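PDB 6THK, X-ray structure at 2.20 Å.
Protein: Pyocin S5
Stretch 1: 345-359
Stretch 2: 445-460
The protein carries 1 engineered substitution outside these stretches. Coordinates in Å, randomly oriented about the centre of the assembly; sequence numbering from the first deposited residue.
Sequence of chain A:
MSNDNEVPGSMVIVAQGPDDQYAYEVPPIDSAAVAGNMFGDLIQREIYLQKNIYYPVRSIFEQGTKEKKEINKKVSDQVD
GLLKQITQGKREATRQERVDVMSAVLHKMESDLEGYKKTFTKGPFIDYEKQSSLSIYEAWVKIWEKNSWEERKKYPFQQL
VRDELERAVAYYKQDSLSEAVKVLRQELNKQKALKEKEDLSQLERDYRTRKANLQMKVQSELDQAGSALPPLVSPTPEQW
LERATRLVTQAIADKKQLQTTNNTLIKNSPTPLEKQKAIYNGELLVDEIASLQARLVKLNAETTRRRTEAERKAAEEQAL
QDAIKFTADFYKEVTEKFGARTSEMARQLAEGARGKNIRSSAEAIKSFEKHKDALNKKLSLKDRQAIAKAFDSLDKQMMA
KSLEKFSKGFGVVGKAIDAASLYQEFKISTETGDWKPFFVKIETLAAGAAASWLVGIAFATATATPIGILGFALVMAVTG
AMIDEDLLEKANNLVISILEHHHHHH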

# COMPACT_ATOMS: atom_id res chain seq x y z
N MET A 345 -49.29 -6.45 39.46
CA MET A 345 -50.26 -6.42 38.35
C MET A 345 -49.61 -5.87 37.06
O MET A 345 -49.84 -6.42 36.00
CB MET A 345 -51.54 -5.66 38.73
CG MET A 345 -52.62 -5.70 37.66
SD MET A 345 -53.07 -7.39 37.22
CE MET A 345 -52.96 -7.30 35.41
N ALA A 346 -48.75 -4.82 37.18
CA ALA A 346 -48.04 -4.27 36.03
C ALA A 346 -47.07 -5.35 35.50
O ALA A 346 -47.08 -5.65 34.29
CB ALA A 346 -47.27 -3.01 36.43
N ARG A 347 -46.30 -6.00 36.41
CA ARG A 347 -45.36 -7.06 36.03
C ARG A 347 -46.05 -8.24 35.34
O ARG A 347 -45.51 -8.77 34.38
CB ARG A 347 -44.53 -7.52 37.23
CG ARG A 347 -43.31 -8.32 36.83
CD ARG A 347 -42.56 -8.81 38.05
NE ARG A 347 -41.94 -7.73 38.81
CZ ARG A 347 -40.77 -7.18 38.50
NH1 ARG A 347 -40.10 -7.58 37.42
NH2 ARG A 347 -40.26 -6.23 39.28
N GLN A 348 -47.24 -8.64 35.82
CA GLN A 348 -47.99 -9.73 35.20
C GLN A 348 -48.54 -9.28 33.85
O GLN A 348 -48.61 -10.11 32.93
CB GLN A 348 -49.12 -10.22 36.10
CG GLN A 348 -48.65 -11.17 37.20
CD GLN A 348 -49.79 -11.97 37.76
OE1 GLN A 348 -50.48 -12.67 37.02
NE2 GLN A 348 -50.03 -11.86 39.05
N LEU A 349 -48.90 -7.97 33.71
CA LEU A 349 -49.38 -7.43 32.44
C LEU A 349 -48.27 -7.54 31.39
O LEU A 349 -48.51 -8.08 30.32
CB LEU A 349 -49.91 -5.98 32.57
CG LEU A 349 -50.54 -5.36 31.31
CD1 LEU A 349 -51.86 -6.05 30.96
CD2 LEU A 349 -50.81 -3.88 31.51
N ALA A 350 -47.05 -7.07 31.72
CA ALA A 350 -45.86 -7.11 30.86
C ALA A 350 -45.40 -8.52 30.48
O ALA A 350 -45.00 -8.75 29.33
CB ALA A 350 -44.72 -6.35 31.52
N GLU A 351 -45.45 -9.47 31.46
CA GLU A 351 -45.05 -10.86 31.24
C GLU A 351 -46.08 -11.65 30.41
O GLU A 351 -45.69 -12.46 29.57
CB GLU A 351 -44.80 -11.57 32.57
CG GLU A 351 -44.25 -12.98 32.44
CD GLU A 351 -42.97 -13.16 31.63
OE1 GLU A 351 -42.15 -12.21 31.55
OE2 GLU A 351 -42.76 -14.29 31.13
N GLY A 352 -47.35 -11.42 30.68
CA GLY A 352 -48.44 -12.07 29.98
C GLY A 352 -48.62 -11.62 28.54
O GLY A 352 -49.35 -12.27 27.79
N ALA A 353 -47.98 -10.49 28.15
CA ALA A 353 -48.03 -9.91 26.79
C ALA A 353 -46.89 -10.47 25.93
O ALA A 353 -46.98 -10.46 24.70
CB ALA A 353 -47.93 -8.40 26.86
N ARG A 354 -45.82 -10.93 26.59
CA ARG A 354 -44.63 -11.51 25.97
C ARG A 354 -45.06 -12.60 24.95
O ARG A 354 -45.91 -13.45 25.27
CB ARG A 354 -43.73 -12.08 27.09
CG ARG A 354 -42.25 -12.08 26.78
CD ARG A 354 -41.36 -12.17 28.02
NE ARG A 354 -41.10 -10.86 28.61
CZ ARG A 354 -40.14 -10.02 28.22
NH1 ARG A 354 -39.32 -10.35 27.23
NH2 ARG A 354 -40.00 -8.83 28.80
N GLY A 355 -44.58 -12.47 23.72
CA GLY A 355 -44.87 -13.38 22.62
C GLY A 355 -46.28 -13.39 22.06
O GLY A 355 -46.60 -14.22 21.22
N LYS A 356 -47.12 -12.46 22.52
CA LYS A 356 -48.50 -12.34 22.06
C LYS A 356 -48.65 -11.10 21.16
O LYS A 356 -47.79 -10.22 21.17
CB LYS A 356 -49.46 -12.23 23.26
CG LYS A 356 -49.67 -13.51 24.08
CD LYS A 356 -50.85 -13.30 25.06
CE LYS A 356 -51.17 -14.49 25.93
NZ LYS A 356 -50.04 -14.86 26.83
N ASN A 357 -49.72 -11.08 20.35
CA ASN A 357 -50.07 -9.95 19.49
C ASN A 357 -51.34 -9.29 20.07
O ASN A 357 -51.99 -9.86 20.96
CB ASN A 357 -50.33 -10.39 18.05
CG ASN A 357 -49.13 -10.90 17.32
OD1 ASN A 357 -48.19 -10.16 17.01
ND2 ASN A 357 -49.17 -12.18 16.99
N ILE A 358 -51.70 -8.11 19.56
CA ILE A 358 -52.89 -7.37 19.99
C ILE A 358 -54.13 -8.07 19.44
O ILE A 358 -54.13 -8.51 18.29
CB ILE A 358 -52.73 -5.92 19.51
CG1 ILE A 358 -51.62 -5.24 20.32
CG2 ILE A 358 -54.04 -5.12 19.54
CD1 ILE A 358 -50.79 -4.25 19.58
N ARG A 359 -55.19 -8.19 20.25
CA ARG A 359 -56.45 -8.80 19.82
C ARG A 359 -57.23 -7.85 18.89
O ARG A 359 -56.76 -6.75 18.57
CB ARG A 359 -57.31 -9.20 21.02
CG ARG A 359 -56.65 -10.21 21.95
CD ARG A 359 -57.41 -10.35 23.25
NE ARG A 359 -58.63 -11.15 23.10
CZ ARG A 359 -59.60 -11.21 24.00
NH1 ARG A 359 -59.52 -10.50 25.12
NH2 ARG A 359 -60.67 -11.97 23.79
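Stretch 2, residues 445-460: LAAGAAASWLVGIAFA

The unusual feature of this contact is its change of grammar midway: two nearly antiparallel helices pack alanines and Leu349 of stretch 1 against Val455 and Phe459, and where they give out the two stretches exchange two backbone hydrogen bonds around a single beta bridge. The bridge pairs Asn357 with Ala450, whose CA atoms lie 4.4 Å apart. On one flank Ala451 N donates to Lys356 O at 3.0 Å, almost linearly; on the other, Ile358 N donates to Ala449 O at 3.2 Å.

Each stretch approaches the bridge through a type II turn, Ala353 to Lys356 and Ala446 to Ala449, with Gly355 and Gly448 taking the positive phi that favours glycine. Stretch 2 then runs as a helix that continues past Ala460, running back along helix 345-353 at 157° between N-to-C directions, with axes 8.8 Å apart at closest.

Register follows from that reversal. Phe459 reaches the early end of stretch 1, its CZ 3.7 Å from Ala346 CB, with Ala346 O at the ring edge, 3.3 Å from CZ. Val455 sits one turn back, its CG1 4.0 Å from Ala350 CB and its CG2 3.7 Å from Ala353 CB. Nearer the bridge Ala353 CB meets Ala451 CB at 3.9 Å, and Ser452 OG lies 4.0 Å from Ala353 CB.

Beyond the bridge the large residue switches sides. Ile358, which has the largest covered area in the contact, points toward stretch 2; its CD1 lies 3.6 Å from both Ala446 CB and Ala449 CB, while its CG1 meets Leu454 CD1 at 3.6 Å.

Water completes the polar seam. Water 1 donates to Ala353 O (2.8 Å) and Lys356 O (2.7 Å) and accepts from Ser452 N (3.2 Å), tying the turn to the backbone of Ser452. Water 2 links Asn357 OD1 (3.0 Å) to Gly448 O (3.1 Å).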

# COMPACT_ATOMS: atom_id res chain seq x y z
N LEU A 445 -54.84 1.71 15.39
CA LEU A 445 -53.51 2.27 15.62
C LEU A 445 -52.40 1.23 15.65
O LEU A 445 -51.35 1.41 15.06
CB LEU A 445 -53.52 3.06 16.92
CG LEU A 445 -52.18 3.42 17.54
CD1 LEU A 445 -51.70 4.76 16.99
CD2 LEU A 445 -52.32 3.48 19.05
N ALA A 446 -52.68 0.12 16.32
CA ALA A 446 -51.72 -0.97 16.49
C ALA A 446 -52.06 -2.35 15.93
O ALA A 446 -51.60 -3.34 16.46
CB ALA A 446 -51.38 -1.11 17.96
N ALA A 447 -52.85 -2.42 14.87
CA ALA A 447 -53.15 -3.71 14.24
C ALA A 447 -51.84 -4.40 13.81
O ALA A 447 -50.94 -3.74 13.27
CB ALA A 447 -54.06 -3.52 13.05
N GLY A 448 -51.71 -5.68 14.13
CA GLY A 448 -50.53 -6.46 13.79
C GLY A 448 -49.30 -6.22 14.64
O GLY A 448 -48.24 -6.80 14.37
N ALA A 449 -49.41 -5.35 15.67
CA ALA A 449 -48.27 -5.07 16.55
C ALA A 449 -48.23 -6.04 17.74
O ALA A 449 -49.19 -6.80 17.97
CB ALA A 449 -48.28 -3.61 17.02
N ALA A 450 -47.10 -6.05 18.42
CA ALA A 450 -46.92 -6.92 19.55
C ALA A 450 -47.70 -6.35 20.71
O ALA A 450 -47.78 -5.14 20.87
CB ALA A 450 -45.46 -7.01 19.90
N ALA A 451 -48.21 -7.23 21.56
CA ALA A 451 -48.99 -6.86 22.74
C ALA A 451 -48.18 -6.03 23.74
O ALA A 451 -48.72 -5.16 24.40
CB ALA A 451 -49.59 -8.09 23.40
N SER A 452 -46.87 -6.28 23.82
CA SER A 452 -45.93 -5.57 24.67
C SER A 452 -45.86 -4.07 24.35
O SER A 452 -45.59 -3.28 25.23
CB SER A 452 -44.54 -6.20 24.56
OG SER A 452 -44.62 -7.60 24.69
N TRP A 453 -46.05 -3.69 23.08
CA TRP A 453 -46.07 -2.29 22.71
C TRP A 453 -47.22 -1.56 23.42
O TRP A 453 -47.04 -0.45 23.89
CB TRP A 453 -46.20 -2.11 21.19
CG TRP A 453 -46.06 -0.69 20.80
CD1 TRP A 453 -44.96 0.08 20.93
CD2 TRP A 453 -47.07 0.14 20.24
NE1 TRP A 453 -45.20 1.34 20.48
CE2 TRP A 453 -46.50 1.41 20.04
CE3 TRP A 453 -48.40 -0.06 19.87
CZ2 TRP A 453 -47.20 2.46 19.50
CZ3 TRP A 453 -49.09 1.00 19.34
CH2 TRP A 453 -48.50 2.24 19.15
N LEU A 454 -48.38 -2.21 23.53
CA LEU A 454 -49.53 -1.67 24.24
C LEU A 454 -49.19 -1.49 25.71
O LEU A 454 -49.58 -0.51 26.33
CB LEU A 454 -50.72 -2.61 24.15
CG LEU A 454 -51.57 -2.66 22.90
CD1 LEU A 454 -52.85 -3.41 23.20
CD2 LEU A 454 -51.86 -1.25 22.41
N VAL A 455 -48.46 -2.46 26.27
CA VAL A 455 -48.02 -2.42 27.66
C VAL A 455 -47.08 -1.24 27.87
O VAL A 455 -47.13 -0.59 28.89
CB VAL A 455 -47.35 -3.73 28.10
CG1 VAL A 455 -46.95 -3.65 29.56
CG2 VAL A 455 -48.30 -4.90 27.88
N GLY A 456 -46.22 -0.96 26.89
CA GLY A 456 -45.33 0.18 26.95
C GLY A 456 -46.14 1.46 26.99
O GLY A 456 -45.80 2.37 27.73
N ILE A 457 -47.20 1.53 26.20
CA ILE A 457 -48.11 2.66 26.16
C ILE A 457 -48.75 2.85 27.53
O ILE A 457 -48.84 3.96 28.03
CB ILE A 457 -49.18 2.45 25.09
CG1 ILE A 457 -48.59 2.69 23.70
CG2 ILE A 457 -50.37 3.36 25.33
CD1 ILE A 457 -49.52 2.33 22.57
N ALA A 458 -49.19 1.75 28.14
CA ALA A 458 -49.79 1.76 29.48
C ALA A 458 -48.82 2.30 30.53
O ALA A 458 -49.18 3.16 31.33
CB ALA A 458 -50.23 0.35 29.85
N PHE A 459 -47.60 1.82 30.50
CA PHE A 459 -46.53 2.20 31.42
C PHE A 459 -46.04 3.64 31.16
O PHE A 459 -45.86 4.39 32.12
CB PHE A 459 -45.38 1.17 31.36
CG PHE A 459 -45.66 -0.23 31.88
CD1 PHE A 459 -46.93 -0.61 32.30
CD2 PHE A 459 -44.64 -1.19 31.95
CE1 PHE A 459 -47.18 -1.90 32.80
CE2 PHE A 459 -44.89 -2.47 32.44
CZ PHE A 459 -46.16 -2.81 32.88
N ALA A 460 -45.85 4.04 29.86
CA ALA A 460 -45.41 5.42 29.48
C ALA A 460 -46.38 6.47 30.03
O ALA A 460 -45.95 7.54 30.48
CB ALA A 460 -45.27 5.55 27.96
O HOH W 1 -45.83 -9.00 22.60
O HOH W 2 -46.11 -8.80 15.29